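Local coordinates for protein 4-alpha-glucanotransferase (PDB 5B68) that belongs to the amylomaltase (disproportionating enzyme, MalQ) family and joins an N-terminal beta sandwich to a TIM-barrel enzyme domain, at residues A[531-536]-A[555-560]; A[525-530]-A[550-555]; A[544-549]-A[639-644]; A[180-185]-A[214-219]. All coordinates share one frame; numbering follows the deposited sequence.

Contact 1: residues A[531-536]-A[555-560]; sequences ILWFEH and TTVTTH
Ile531 and Thr556, paired as a parallel bridge, lay their side chains side by side and pointing the same way, with Ile531 CG1 3.8 Å from Thr556 OG1. That hydroxyl turns back to its own segment and donates to Thr558 O, two residues on. Farther out, Ile531 crosses Thr559 at about a right angle; CG1 sits beside its own backbone N (chi1 -61°), and the terminal CD1 comes to 3.2 Å from Thr559 CG2, tighter than usual for two methyl groups. One residue on, Leu532 N donates to Thr556 O (2.9 Å), in the carbonyl plane. The Leu532 and Val557 side chains again run alongside each other, meeting through Leu532 CD2 and Val557 CG1 at 3.9 Å. The same Leu532 methyl lies over one face of the Trp533 indole, toward its rim, while Val557 CG1 approaches Trp533 NE1 at 4.0 Å. Water 1 links indole and threonine: it accepts from Trp533 NE1 (3.0 Å) and hydrogen-bonds Thr558 OG1 (2.7 Å). Tyr568 stacks on the Trp533 ring, and Leu634 of helix 627-639 touches both Leu532 and Trp533. Two neighbouring parallel strands thus part into their loops at the C-terminal rim of a (beta/alpha)8 barrel, the end at which TIM-barrel enzymes carry their active sites.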
loop_
_atom_site.group_PDB
_atom_site.type_symbol
_atom_site.label_atom_id
_atom_site.label_comp_id
_atom_site.label_asym_id
_atom_site.label_seq_id
_atom_site.Cartn_x
_atom_site.Cartn_y
_atom_site.Cartn_z
ATOM N N ILE A 531 -13.467 -9.756 -6.456
ATOM C CA ILE A 531 -13.936 -8.735 -7.408
ATOM C C ILE A 531 -14.897 -9.451 -8.368
ATOM O O ILE A 531 -14.519 -10.433 -9.044
ATOM C CB ILE A 531 -12.746 -8.087 -8.154
ATOM C CG1 ILE A 531 -11.812 -7.407 -7.152
ATOM C CG2 ILE A 531 -13.192 -7.002 -9.140
ATOM C CD1 ILE A 531 -10.563 -6.826 -7.822
ATOM N N LEU A 532 -16.147 -9.008 -8.360
ATOM C CA LEU A 532 -17.225 -9.788 -8.993
ATOM C C LEU A 532 -16.802 -10.214 -10.431
ATOM O O LEU A 532 -16.883 -11.362 -10.771
ATOM C CB LEU A 532 -18.487 -8.914 -9.098
ATOM C CG LEU A 532 -19.546 -9.459 -10.087
ATOM C CD1 LEU A 532 -20.331 -10.483 -9.328
ATOM C CD2 LEU A 532 -20.453 -8.425 -10.663
ATOM N N TRP A 533 -16.314 -9.282 -11.224
ATOM C CA TRP A 533 -16.071 -9.578 -12.664
ATOM C C TRP A 533 -15.005 -10.661 -12.878
ATOM O O TRP A 533 -15.005 -11.317 -13.910
ATOM C CB TRP A 533 -15.676 -8.335 -13.433
ATOM C CG TRP A 533 -16.605 -7.230 -13.462
ATOM C CD1 TRP A 533 -16.376 -5.967 -13.006
ATOM C CD2 TRP A 533 -17.954 -7.247 -13.942
ATOM N NE1 TRP A 533 -17.470 -5.179 -13.206
ATOM C CE2 TRP A 533 -18.468 -5.939 -13.766
ATOM C CE3 TRP A 533 -18.764 -8.227 -14.526
ATOM C CZ2 TRP A 533 -19.761 -5.584 -14.156
ATOM C CZ3 TRP A 533 -20.070 -7.891 -14.878
ATOM C CH2 TRP A 533 -20.554 -6.588 -14.689
ATOM N N PHE A 534 -14.116 -10.857 -11.895
ATOM C CA PHE A 534 -13.061 -11.893 -11.986
ATOM C C PHE A 534 -13.368 -13.190 -11.327
ATOM O O PHE A 534 -12.574 -14.119 -11.428
ATOM C CB PHE A 534 -11.741 -11.354 -11.402
ATOM C CG PHE A 534 -11.312 -10.039 -11.964
ATOM C CD1 PHE A 534 -11.471 -9.738 -13.307
ATOM C CD2 PHE A 534 -10.659 -9.107 -11.157
ATOM C CE1 PHE A 534 -11.051 -8.517 -13.825
ATOM C CE2 PHE A 534 -10.216 -7.871 -11.673
ATOM C CZ PHE A 534 -10.404 -7.584 -13.015
ATOM N N GLU A 535 -14.498 -13.340 -10.634
ATOM C CA GLU A 535 -14.660 -14.486 -9.768
ATOM C C GLU A 535 -15.278 -15.679 -10.478
ATOM O O GLU A 535 -16.319 -15.520 -11.144
ATOM C CB GLU A 535 -15.581 -14.149 -8.594
ATOM C CG GLU A 535 -15.019 -13.191 -7.527
ATOM C CD GLU A 535 -13.646 -13.602 -6.991
ATOM O OE1 GLU A 535 -12.741 -12.719 -6.888
ATOM O OE2 GLU A 535 -13.522 -14.793 -6.678
ATOM N N HIS A 536 -14.676 -16.859 -10.292
ATOM C CA HIS A 536 -15.096 -18.081 -10.931
ATOM C C HIS A 536 -15.451 -18.957 -9.809
ATOM O O HIS A 536 -14.913 -18.804 -8.700
ATOM C CB HIS A 536 -13.933 -18.701 -11.791
ATOM C CG HIS A 536 -13.611 -17.933 -13.019
ATOM N ND1 HIS A 536 -14.077 -18.302 -14.259
ATOM C CD2 HIS A 536 -12.815 -16.859 -13.220
ATOM C CE1 HIS A 536 -13.626 -17.449 -15.167
ATOM N NE2 HIS A 536 -12.852 -16.561 -14.564
ATOM N N THR A 555 -15.416 -7.783 -0.595
ATOM C CA THR A 555 -16.007 -8.069 -1.918
ATOM C C THR A 555 -16.539 -6.797 -2.598
ATOM O O THR A 555 -17.270 -5.983 -1.982
ATOM C CB THR A 555 -17.107 -9.142 -1.773
ATOM O OG1 THR A 555 -16.492 -10.337 -1.306
ATOM C CG2 THR A 555 -17.722 -9.448 -3.134
ATOM N N THR A 556 -16.140 -6.570 -3.840
ATOM C CA THR A 556 -16.596 -5.423 -4.600
ATOM C C THR A 556 -17.108 -5.913 -5.945
ATOM O O THR A 556 -16.788 -7.075 -6.351
ATOM C CB THR A 556 -15.454 -4.418 -4.952
ATOM O OG1 THR A 556 -14.322 -5.132 -5.515
ATOM C CG2 THR A 556 -15.082 -3.738 -3.776
ATOM N N VAL A 557 -17.815 -5.032 -6.630
ATOM C CA VAL A 557 -18.217 -5.307 -8.018
ATOM C C VAL A 557 -17.023 -4.997 -8.890
ATOM O O VAL A 557 -16.717 -5.715 -9.826
ATOM C CB VAL A 557 -19.387 -4.440 -8.470
ATOM C CG1 VAL A 557 -19.667 -4.641 -9.958
ATOM C CG2 VAL A 557 -20.604 -4.671 -7.586
ATOM N N THR A 558 -16.372 -3.877 -8.606
ATOM C CA THR A 558 -15.341 -3.347 -9.472
ATOM C C THR A 558 -14.200 -2.683 -8.669
ATOM O O THR A 558 -14.180 -2.822 -7.486
ATOM C CB THR A 558 -15.935 -2.407 -10.512
ATOM O OG1 THR A 558 -14.975 -2.168 -11.558
ATOM C CG2 THR A 558 -16.402 -1.103 -9.900
ATOM N N THR A 559 -13.212 -2.118 -9.344
ATOM C CA THR A 559 -12.035 -1.505 -8.672
ATOM C C THR A 559 -11.587 -0.368 -9.542
ATOM O O THR A 559 -12.006 -0.252 -10.673
ATOM C CB THR A 559 -10.765 -2.381 -8.528
ATOM O OG1 THR A 559 -10.201 -2.636 -9.812
ATOM C CG2 THR A 559 -11.044 -3.637 -7.825
ATOM N N HIS A 560 -10.678 0.405 -9.013
ATOM C CA HIS A 560 -10.097 1.559 -9.699
ATOM C C HIS A 560 -9.325 1.177 -10.972
ATOM O O HIS A 560 -9.083 2.051 -11.778
ATOM C CB HIS A 560 -9.167 2.347 -8.716
ATOM C CG HIS A 560 -8.043 1.528 -8.196
ATOM N ND1 HIS A 560 -8.147 0.694 -7.108
ATOM C CD2 HIS A 560 -6.801 1.320 -8.707
ATOM C CE1 HIS A 560 -7.008 0.043 -6.939
ATOM N NE2 HIS A 560 -6.181 0.398 -7.912
HETATM O O HOH W 1 -17.063 -2.254 -13.314
#

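Contact 2: residues A[525-530]-A[550-555]; sequences GIMGTS and RPLALT
Gly528-Ser530 and Ala553-Thr555 pair as adjacent parallel strands of the TIM barrel, their short axes 24° apart. Three backbone bonds zip them in the alternating parallel pattern: Gly528 N to Leu552 O (3.1 Å), Leu554 N to Gly528 O (2.9 Å) and Ser530 N to Leu554 O (2.9 Å). Met527 crosses Leu552 at about a right angle, CG against CD1 at 3.8 Å. Gly528, bare of a side chain, lets Arg550 NH1 come to 3.6 Å from its CA, and Leu552 O lies 3.1 Å above the guanidinium plane, toward its rim. Water 2, at the guanidinium edge, accepts from Arg550 NH2 and donates to Ile526 O. Ser530 OG, beside its own backbone N (chi1 -68°), binds waters 3 and 4, which reach Arg550 N and Arg550 O respectively. Ser530 CB packs against Thr555 OG1 (3.5 Å), a hydroxyl also bonded to Ser643 OG. Leu554 points into the barrel with Thr529, while Ala169 and Leu173 of helix 167-174 touch Leu552, ahead of the strand. Strand 645-649 continues the sheet beyond 553-556, and backbone hydrogen bonds from Met527 to Val505 and Gly507 close the barrel onto strand 504-507.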
loop_
_atom_site.group_PDB
_atom_site.type_symbol
_atom_site.label_atom_id
_atom_site.label_comp_id
_atom_site.label_asym_id
_atom_site.label_seq_id
_atom_site.Cartn_x
_atom_site.Cartn_y
_atom_site.Cartn_z
ATOM N N GLY A 525 -6.354 -13.162 10.470
ATOM C CA GLY A 525 -7.460 -12.320 10.221
ATOM C C GLY A 525 -7.312 -11.240 9.176
ATOM O O GLY A 525 -8.068 -10.263 9.213
ATOM N N ILE A 526 -6.373 -11.449 8.234
ATOM C CA ILE A 526 -6.210 -10.569 7.124
ATOM C C ILE A 526 -7.184 -11.004 6.025
ATOM O O ILE A 526 -7.169 -12.187 5.602
ATOM C CB ILE A 526 -4.765 -10.559 6.663
ATOM C CG1 ILE A 526 -3.885 -9.943 7.796
ATOM C CG2 ILE A 526 -4.610 -9.786 5.363
ATOM C CD1 ILE A 526 -2.360 -10.089 7.577
ATOM N N MET A 527 -7.963 -10.047 5.533
ATOM C CA MET A 527 -9.000 -10.318 4.539
ATOM C C MET A 527 -8.456 -10.337 3.186
ATOM O O MET A 527 -7.481 -9.625 2.867
ATOM C CB MET A 527 -10.084 -9.275 4.675
ATOM C CG MET A 527 -10.773 -9.312 6.020
ATOM S SD MET A 527 -12.160 -8.146 6.073
ATOM C CE MET A 527 -12.429 -8.028 7.843
ATOM N N GLY A 528 -9.037 -11.193 2.338
ATOM C CA GLY A 528 -8.798 -11.179 0.915
ATOM C C GLY A 528 -9.599 -10.144 0.155
ATOM O O GLY A 528 -10.321 -9.351 0.754
ATOM N N THR A 529 -9.483 -10.162 -1.172
ATOM C CA THR A 529 -10.265 -9.297 -2.049
ATOM C C THR A 529 -10.914 -10.167 -3.139
ATOM O O THR A 529 -10.210 -10.882 -3.847
ATOM C CB THR A 529 -9.386 -8.218 -2.733
ATOM O OG1 THR A 529 -8.268 -8.856 -3.378
ATOM C CG2 THR A 529 -8.845 -7.291 -1.726
ATOM N N SER A 530 -12.237 -10.105 -3.233
ATOM C CA SER A 530 -13.023 -10.738 -4.290
ATOM C C SER A 530 -13.647 -9.660 -5.159
ATOM O O SER A 530 -14.261 -8.697 -4.628
ATOM C CB SER A 530 -14.126 -11.495 -3.643
ATOM O OG SER A 530 -13.721 -12.601 -2.900
ATOM N N ARG A 550 -16.001 -15.981 -0.333
ATOM C CA ARG A 550 -15.233 -16.165 0.897
ATOM C C ARG A 550 -15.724 -15.180 1.953
ATOM O O ARG A 550 -15.843 -13.976 1.677
ATOM C CB ARG A 550 -13.762 -15.777 0.661
ATOM C CG ARG A 550 -12.790 -16.857 0.326
ATOM C CD ARG A 550 -11.365 -16.256 0.422
ATOM N NE ARG A 550 -10.922 -16.196 1.830
ATOM C CZ ARG A 550 -9.870 -15.497 2.290
ATOM N NH1 ARG A 550 -9.120 -14.736 1.477
ATOM N NH2 ARG A 550 -9.568 -15.550 3.579
ATOM N N PRO A 551 -15.937 -15.636 3.159
ATOM C CA PRO A 551 -16.311 -14.739 4.205
ATOM C C PRO A 551 -15.201 -13.756 4.641
ATOM O O PRO A 551 -15.503 -12.597 4.900
ATOM C CB PRO A 551 -16.648 -15.650 5.369
ATOM C CG PRO A 551 -17.033 -16.913 4.689
ATOM C CD PRO A 551 -16.079 -17.033 3.574
ATOM N N LEU A 552 -13.978 -14.225 4.753
ATOM C CA LEU A 552 -12.919 -13.345 5.277
ATOM C C LEU A 552 -12.342 -12.583 4.096
ATOM O O LEU A 552 -11.256 -12.875 3.628
ATOM C CB LEU A 552 -11.862 -14.104 6.066
ATOM C CG LEU A 552 -10.885 -13.238 6.855
ATOM C CD1 LEU A 552 -11.563 -12.480 7.967
ATOM C CD2 LEU A 552 -9.719 -14.147 7.336
ATOM N N ALA A 553 -13.100 -11.612 3.641
ATOM C CA ALA A 553 -12.821 -10.878 2.417
ATOM C C ALA A 553 -13.547 -9.539 2.353
ATOM O O ALA A 553 -14.597 -9.367 2.940
ATOM C CB ALA A 553 -13.190 -11.689 1.186
ATOM N N LEU A 554 -12.952 -8.640 1.590
ATOM C CA LEU A 554 -13.613 -7.501 1.019
ATOM C C LEU A 554 -14.107 -7.869 -0.395
ATOM O O LEU A 554 -13.307 -8.198 -1.298
ATOM C CB LEU A 554 -12.648 -6.325 0.874
ATOM C CG LEU A 554 -13.263 -5.071 0.188
ATOM C CD1 LEU A 554 -14.167 -4.455 1.206
ATOM C CD2 LEU A 554 -12.130 -4.165 -0.171
ATOM N N THR A 555 -15.416 -7.783 -0.595
ATOM C CA THR A 555 -16.007 -8.069 -1.918
ATOM C C THR A 555 -16.539 -6.797 -2.598
ATOM O O THR A 555 -17.270 -5.983 -1.982
ATOM C CB THR A 555 -17.107 -9.142 -1.773
ATOM O OG1 THR A 555 -16.492 -10.337 -1.306
ATOM C CG2 THR A 555 -17.722 -9.448 -3.134
HETATM O O HOH W 2 -6.931 -14.063 3.713
HETATM O O HOH W 3 -14.657 -15.250 -2.897
HETATM O O HOH W 4 -15.697 -12.925 -0.850
#

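Contact 3: residues A[544-549]-A[639-644]. With SO4 (sulfate ion), chain I.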
loop_
_atom_site.group_PDB
_atom_site.type_symbol
_atom_site.label_atom_id
_atom_site.label_comp_id
_atom_site.label_asym_id
_atom_site.label_seq_id
_atom_site.Cartn_x
_atom_site.Cartn_y
_atom_site.Cartn_z
ATOM N N ARG A 544 -18.702 -17.354 -9.926
ATOM C CA ARG A 544 -18.874 -17.751 -8.557
ATOM C C ARG A 544 -20.315 -17.528 -8.023
ATOM O O ARG A 544 -20.869 -16.440 -8.183
ATOM C CB ARG A 544 -17.893 -16.967 -7.661
ATOM C CG ARG A 544 -17.810 -17.513 -6.235
ATOM C CD ARG A 544 -16.808 -16.686 -5.415
ATOM N NE ARG A 544 -15.435 -16.956 -5.898
ATOM C CZ ARG A 544 -14.655 -17.936 -5.457
ATOM N NH1 ARG A 544 -13.431 -18.081 -6.007
ATOM N NH2 ARG A 544 -15.017 -18.751 -4.484
ATOM N N ARG A 545 -20.863 -18.514 -7.349
ATOM C CA ARG A 545 -22.221 -18.355 -6.790
ATOM C C ARG A 545 -22.174 -17.482 -5.524
ATOM O O ARG A 545 -21.144 -17.416 -4.787
ATOM C CB ARG A 545 -22.855 -19.702 -6.422
ATOM C CG ARG A 545 -23.008 -20.703 -7.602
ATOM C CD ARG A 545 -23.522 -22.030 -7.058
ATOM N NE ARG A 545 -24.945 -21.955 -6.713
ATOM C CZ ARG A 545 -25.926 -22.041 -7.631
ATOM N NH1 ARG A 545 -27.198 -21.963 -7.239
ATOM N NH2 ARG A 545 -25.636 -22.184 -8.950
ATOM N N GLN A 546 -23.305 -16.897 -5.194
ATOM C CA GLN A 546 -23.354 -16.029 -4.026
ATOM C C GLN A 546 -22.776 -16.672 -2.801
ATOM O O GLN A 546 -21.971 -16.045 -2.043
ATOM C CB GLN A 546 -24.776 -15.576 -3.737
ATOM C CG GLN A 546 -24.897 -14.579 -2.612
ATOM C CD GLN A 546 -26.309 -14.063 -2.567
ATOM O OE1 GLN A 546 -27.228 -14.788 -2.178
ATOM N NE2 GLN A 546 -26.482 -12.821 -2.971
ATOM N N GLU A 547 -23.225 -17.903 -2.533
ATOM C CA GLU A 547 -22.837 -18.611 -1.342
ATOM C C GLU A 547 -21.366 -19.073 -1.348
ATOM O O GLU A 547 -20.850 -19.434 -0.323
ATOM C CB GLU A 547 -23.737 -19.802 -1.081
ATOM C CG GLU A 547 -23.703 -20.919 -2.144
ATOM C CD GLU A 547 -24.670 -20.712 -3.289
ATOM O OE1 GLU A 547 -24.957 -21.742 -3.958
ATOM O OE2 GLU A 547 -25.069 -19.549 -3.581
ATOM N N GLU A 548 -20.706 -18.977 -2.462
ATOM C CA GLU A 548 -19.285 -19.397 -2.545
ATOM C C GLU A 548 -18.301 -18.253 -2.336
ATOM O O GLU A 548 -17.111 -18.489 -2.481
ATOM C CB GLU A 548 -19.005 -20.001 -3.936
ATOM C CG GLU A 548 -19.718 -21.335 -4.168
ATOM C CD GLU A 548 -19.710 -21.828 -5.601
ATOM O OE1 GLU A 548 -19.450 -21.091 -6.569
ATOM O OE2 GLU A 548 -20.043 -23.021 -5.759
ATOM N N TYR A 549 -18.782 -17.032 -2.089
ATOM C CA TYR A 549 -17.917 -15.906 -1.825
ATOM C C TYR A 549 -17.333 -16.151 -0.420
ATOM O O TYR A 549 -18.044 -16.560 0.540
ATOM C CB TYR A 549 -18.630 -14.531 -2.023
ATOM C CG TYR A 549 -18.660 -14.008 -3.424
ATOM C CD1 TYR A 549 -19.487 -14.585 -4.389
ATOM C CD2 TYR A 549 -17.800 -13.025 -3.837
ATOM C CE1 TYR A 549 -19.462 -14.136 -5.665
ATOM C CE2 TYR A 549 -17.800 -12.549 -5.109
ATOM C CZ TYR A 549 -18.625 -13.122 -6.036
ATOM O OH TYR A 549 -18.583 -12.700 -7.328
ATOM N N ALA A 639 -24.084 -7.564 -1.824
ATOM C CA ALA A 639 -24.476 -7.229 -0.442
ATOM C C ALA A 639 -24.887 -8.477 0.356
ATOM O O ALA A 639 -24.687 -8.544 1.580
ATOM C CB ALA A 639 -25.620 -6.169 -0.422
ATOM N N LYS A 640 -25.497 -9.457 -0.339
ATOM C CA LYS A 640 -26.009 -10.668 0.340
ATOM C C LYS A 640 -25.074 -11.840 0.262
ATOM O O LYS A 640 -25.439 -12.957 0.683
ATOM C CB LYS A 640 -27.438 -11.025 -0.139
ATOM C CG LYS A 640 -28.536 -9.958 0.111
ATOM C CD LYS A 640 -28.512 -9.344 1.509
ATOM C CE LYS A 640 -29.770 -8.548 1.806
ATOM N NZ LYS A 640 -29.425 -7.248 2.435
ATOM N N THR A 641 -23.812 -11.602 -0.141
ATOM C CA THR A 641 -22.773 -12.610 0.044
ATOM C C THR A 641 -22.403 -12.729 1.528
ATOM O O THR A 641 -22.687 -11.839 2.298
ATOM C CB THR A 641 -21.473 -12.287 -0.711
ATOM O OG1 THR A 641 -20.885 -11.056 -0.201
ATOM C CG2 THR A 641 -21.682 -12.213 -2.168
ATOM N N PRO A 642 -21.750 -13.826 1.928
ATOM C CA PRO A 642 -21.303 -13.864 3.319
ATOM C C PRO A 642 -20.028 -13.064 3.616
ATOM O O PRO A 642 -19.534 -13.147 4.727
ATOM C CB PRO A 642 -20.951 -15.344 3.559
ATOM C CG PRO A 642 -20.856 -15.943 2.224
ATOM C CD PRO A 642 -21.580 -15.117 1.238
ATOM N N SER A 643 -19.518 -12.309 2.653
ATOM C CA SER A 643 -18.334 -11.487 2.870
ATOM C C SER A 643 -18.425 -10.550 4.044
ATOM O O SER A 643 -19.402 -9.810 4.174
ATOM C CB SER A 643 -18.045 -10.678 1.622
ATOM O OG SER A 643 -17.625 -11.525 0.545
ATOM N N ALA A 644 -17.387 -10.555 4.902
ATOM C CA ALA A 644 -17.308 -9.670 6.049
ATOM C C ALA A 644 -17.484 -8.204 5.646
ATOM O O ALA A 644 -18.169 -7.453 6.335
ATOM C CB ALA A 644 -15.987 -9.838 6.733
HETATM S S SO4 I . -11.886 -20.590 -3.602
HETATM O O1 SO4 I . -12.464 -20.067 -2.330
HETATM O O2 SO4 I . -11.565 -22.050 -3.468
HETATM O O3 SO4 I . -12.814 -20.445 -4.751
HETATM O O4 SO4 I . -10.707 -19.749 -3.893
#
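Thr641 directs its CG2 methyl at Tyr549, 3.7 Å from ring atom CG, where two connecting loops of the TIM barrel meet: 544-549 leads toward strand 553-556, and the loop 639-644 joins helix 627-639 to strand 645-649. No hydrogen bond spans the pair. Pro642 sets two ring carbons against carbonyl oxygens instead, CG 3.3 Å from Tyr549 O and CD 3.4 Å from Gln546 O. Gln546, with CG anti to the backbone N (chi1 -175°), lies beside Lys640 pointing the same way, its NE2 3.5 Å from Lys640 CB; that amide donates to Phe637 O. Thr641 OG1 is held by Val638 O. In the second shell, Arg544 CD rests 3.5 Å above the Tyr549 ring plane, toward the rim. The Arg544 guanidinium is held by a salt bridge from NE to Glu535 OE2 and by Arg544 NH2 donating to Glu548 O (2.9 Å). Both terminal nitrogens also grip one oxygen of a sulfate ion, probably from the crystallisation liquor, at the guanidinium edge, Arg544 NH1 at 2.7 Å and NH2 at 2.8 Å from O3.

Contact 4: residues A[180-185]-A[214-219]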
loop_
_atom_site.group_PDB
_atom_site.type_symbol
_atom_site.label_atom_id
_atom_site.label_comp_id
_atom_site.label_asym_id
_atom_site.label_seq_id
_atom_site.Cartn_x
_atom_site.Cartn_y
_atom_site.Cartn_z
ATOM N N VAL A 180 -17.733 2.347 0.938
ATOM C CA VAL A 180 -17.655 3.001 -0.308
ATOM C C VAL A 180 -16.170 3.225 -0.594
ATOM O O VAL A 180 -15.385 3.527 0.334
ATOM C CB VAL A 180 -18.347 4.402 -0.270
ATOM C CG1 VAL A 180 -18.090 5.186 -1.558
ATOM C CG2 VAL A 180 -19.871 4.287 0.013
ATOM N N MET A 181 -15.774 3.042 -1.834
ATOM C CA MET A 181 -14.428 3.437 -2.300
ATOM C C MET A 181 -14.484 4.667 -3.182
ATOM O O MET A 181 -15.313 4.759 -4.118
ATOM C CB MET A 181 -13.728 2.322 -3.074
ATOM C CG MET A 181 -12.310 2.666 -3.607
ATOM S SD MET A 181 -12.227 3.595 -5.144
ATOM C CE MET A 181 -12.363 2.216 -6.285
ATOM N N ALA A 182 -13.610 5.630 -2.910
ATOM C CA ALA A 182 -13.526 6.822 -3.721
ATOM C C ALA A 182 -12.058 7.146 -4.037
ATOM O O ALA A 182 -11.194 6.998 -3.170
ATOM C CB ALA A 182 -14.126 8.014 -3.042
ATOM N N GLN A 183 -11.819 7.571 -5.275
ATOM C CA GLN A 183 -10.532 8.157 -5.645
ATOM C C GLN A 183 -10.595 9.623 -5.271
ATOM O O GLN A 183 -11.103 10.486 -6.022
ATOM C CB GLN A 183 -10.238 7.935 -7.118
ATOM C CG GLN A 183 -10.168 6.492 -7.473
ATOM C CD GLN A 183 -8.901 5.814 -6.965
ATOM O OE1 GLN A 183 -7.819 6.197 -7.389
ATOM N NE2 GLN A 183 -9.023 4.803 -6.110
ATOM N N ILE A 184 -10.168 9.955 -4.053
ATOM C CA ILE A 184 -10.528 11.247 -3.475
ATOM C C ILE A 184 -10.048 12.488 -4.252
ATOM O O ILE A 184 -10.727 13.516 -4.235
ATOM C CB ILE A 184 -10.171 11.325 -1.932
ATOM C CG1 ILE A 184 -10.838 12.506 -1.245
ATOM C CG2 ILE A 184 -8.669 11.382 -1.769
ATOM C CD1 ILE A 184 -12.340 12.395 -1.281
ATOM N N TYR A 185 -8.893 12.389 -4.894
ATOM C CA TYR A 185 -8.353 13.506 -5.745
ATOM C C TYR A 185 -9.390 13.854 -6.861
ATOM O O TYR A 185 -9.441 14.970 -7.349
ATOM C CB TYR A 185 -7.001 13.085 -6.409
ATOM C CG TYR A 185 -7.018 11.774 -7.109
ATOM C CD1 TYR A 185 -7.493 11.684 -8.432
ATOM C CD2 TYR A 185 -6.660 10.598 -6.473
ATOM C CE1 TYR A 185 -7.579 10.494 -9.064
ATOM C CE2 TYR A 185 -6.748 9.364 -7.109
ATOM C CZ TYR A 185 -7.233 9.341 -8.414
ATOM O OH TYR A 185 -7.369 8.178 -9.082
ATOM N N ASP A 214 -19.920 2.000 6.410
ATOM C CA ASP A 214 -19.089 1.936 7.627
ATOM C C ASP A 214 -17.590 2.258 7.372
ATOM O O ASP A 214 -16.845 2.458 8.367
ATOM C CB ASP A 214 -19.238 0.599 8.331
ATOM C CG ASP A 214 -20.394 0.611 9.343
ATOM O OD1 ASP A 214 -20.457 1.585 10.108
ATOM O OD2 ASP A 214 -21.271 -0.302 9.287
ATOM N N PHE A 215 -17.194 2.363 6.114
ATOM C CA PHE A 215 -15.866 2.823 5.795
ATOM C C PHE A 215 -15.849 3.581 4.487
ATOM O O PHE A 215 -16.729 3.427 3.684
ATOM C CB PHE A 215 -14.882 1.661 5.759
ATOM C CG PHE A 215 -15.160 0.659 4.699
ATOM C CD1 PHE A 215 -14.630 0.811 3.452
ATOM C CD2 PHE A 215 -15.921 -0.448 4.957
ATOM C CE1 PHE A 215 -14.873 -0.102 2.470
ATOM C CE2 PHE A 215 -16.166 -1.371 3.978
ATOM C CZ PHE A 215 -15.641 -1.203 2.739
ATOM N N LEU A 216 -14.828 4.404 4.315
ATOM C CA LEU A 216 -14.542 5.040 3.055
ATOM C C LEU A 216 -13.095 4.680 2.661
ATOM O O LEU A 216 -12.136 5.165 3.244
ATOM C CB LEU A 216 -14.699 6.553 3.151
ATOM C CG LEU A 216 -14.413 7.303 1.878
ATOM C CD1 LEU A 216 -15.456 7.003 0.808
ATOM C CD2 LEU A 216 -14.353 8.772 2.198
ATOM N N LEU A 217 -12.994 3.771 1.704
ATOM C CA LEU A 217 -11.687 3.319 1.168
ATOM C C LEU A 217 -11.275 4.312 0.153
ATOM O O LEU A 217 -12.043 4.640 -0.772
ATOM C CB LEU A 217 -11.804 1.908 0.562
ATOM C CG LEU A 217 -10.701 1.321 -0.279
ATOM C CD1 LEU A 217 -9.414 1.203 0.548
ATOM C CD2 LEU A 217 -11.004 -0.064 -0.773
ATOM N N ILE A 218 -10.032 4.746 0.252
ATOM C CA ILE A 218 -9.452 5.683 -0.655
ATOM C C ILE A 218 -8.142 5.198 -1.302
ATOM O O ILE A 218 -7.593 4.139 -0.993
ATOM C CB ILE A 218 -9.286 7.081 -0.021
ATOM C CG1 ILE A 218 -8.306 7.011 1.174
ATOM C CG2 ILE A 218 -10.646 7.623 0.409
ATOM C CD1 ILE A 218 -7.908 8.339 1.729
ATOM N N ASN A 219 -7.711 5.953 -2.292
ATOM C CA ASN A 219 -6.394 5.756 -2.886
ATOM C C ASN A 219 -5.294 6.038 -1.896
ATOM O O ASN A 219 -5.509 6.743 -0.926
ATOM C CB ASN A 219 -6.197 6.685 -4.094
ATOM C CG ASN A 219 -6.446 8.147 -3.735
ATOM O OD1 ASN A 219 -5.501 8.967 -3.486
ATOM N ND2 ASN A 219 -7.671 8.499 -3.647
#
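Val180 O accepts from Leu217 N at 2.8 Å, and Leu217 O in turn receives Ala182 N at 2.8 Å, nearly in line with the carbonyl (C=O...N 174°). A third bond, Val180 N to Phe215 O (3.1 Å), completes the parallel pairing. Beyond these bonds, side chains of 183-185 make the polar links. Tyr185 OH donates to Gln183 OE1 at 2.6 Å, in the amide plane and on a lone pair, while Gln183 NE2 makes a weak bond to Met181 SD (3.6 Å). The hydroxyl bond thus fixes the OE1 side of the Gln183 amide, and OE1 also lies toward Asn219 CB, 3.7 Å away. The Asn219 amide group packs by the Tyr185 ring, the two planes 68° apart; Asn219 N is buried without a partner. Packing differs on the two faces. On the barrel interior Met181 CG, anti to its backbone N (chi1 180°), meets Leu217 CG at 3.9 Å, with Met384 touching Leu217 from strand 382-387. On the outer face Leu216 CD1 lies against Val180 CG1 (4.0 Å) and reaches Ala182 CB, under Leu201, Leu204 and Val208 of helix 198-209. Strand 177-182, that helix and strand 215-218 form a beta-alpha-beta crossover, the building unit of the (beta/alpha)8 barrel.

From the N terminus, contact 4 comes first: it closes the beta-alpha-beta loop through helix 198-209 and is complete before any other contact opens. The other three cross one another. Contact 2 pairs 525-530 with 550-555, and contact 1 carries the same two strands on to their C-terminal ends, sharing Thr555. Contact 3 starts within both loops and closes far later, at 639-644, tying 639-644 to the sheet through Ser643 OG and Thr555 OG1, and 544-549 to contact 1 by the Glu535-Arg544 salt bridge. Contacts 1, 2 and 4 reach the same sheet: Leu554 meets Phe215 and Leu217 inside the barrel, and His560 packs on Gln183 at the barrel's C-terminal end.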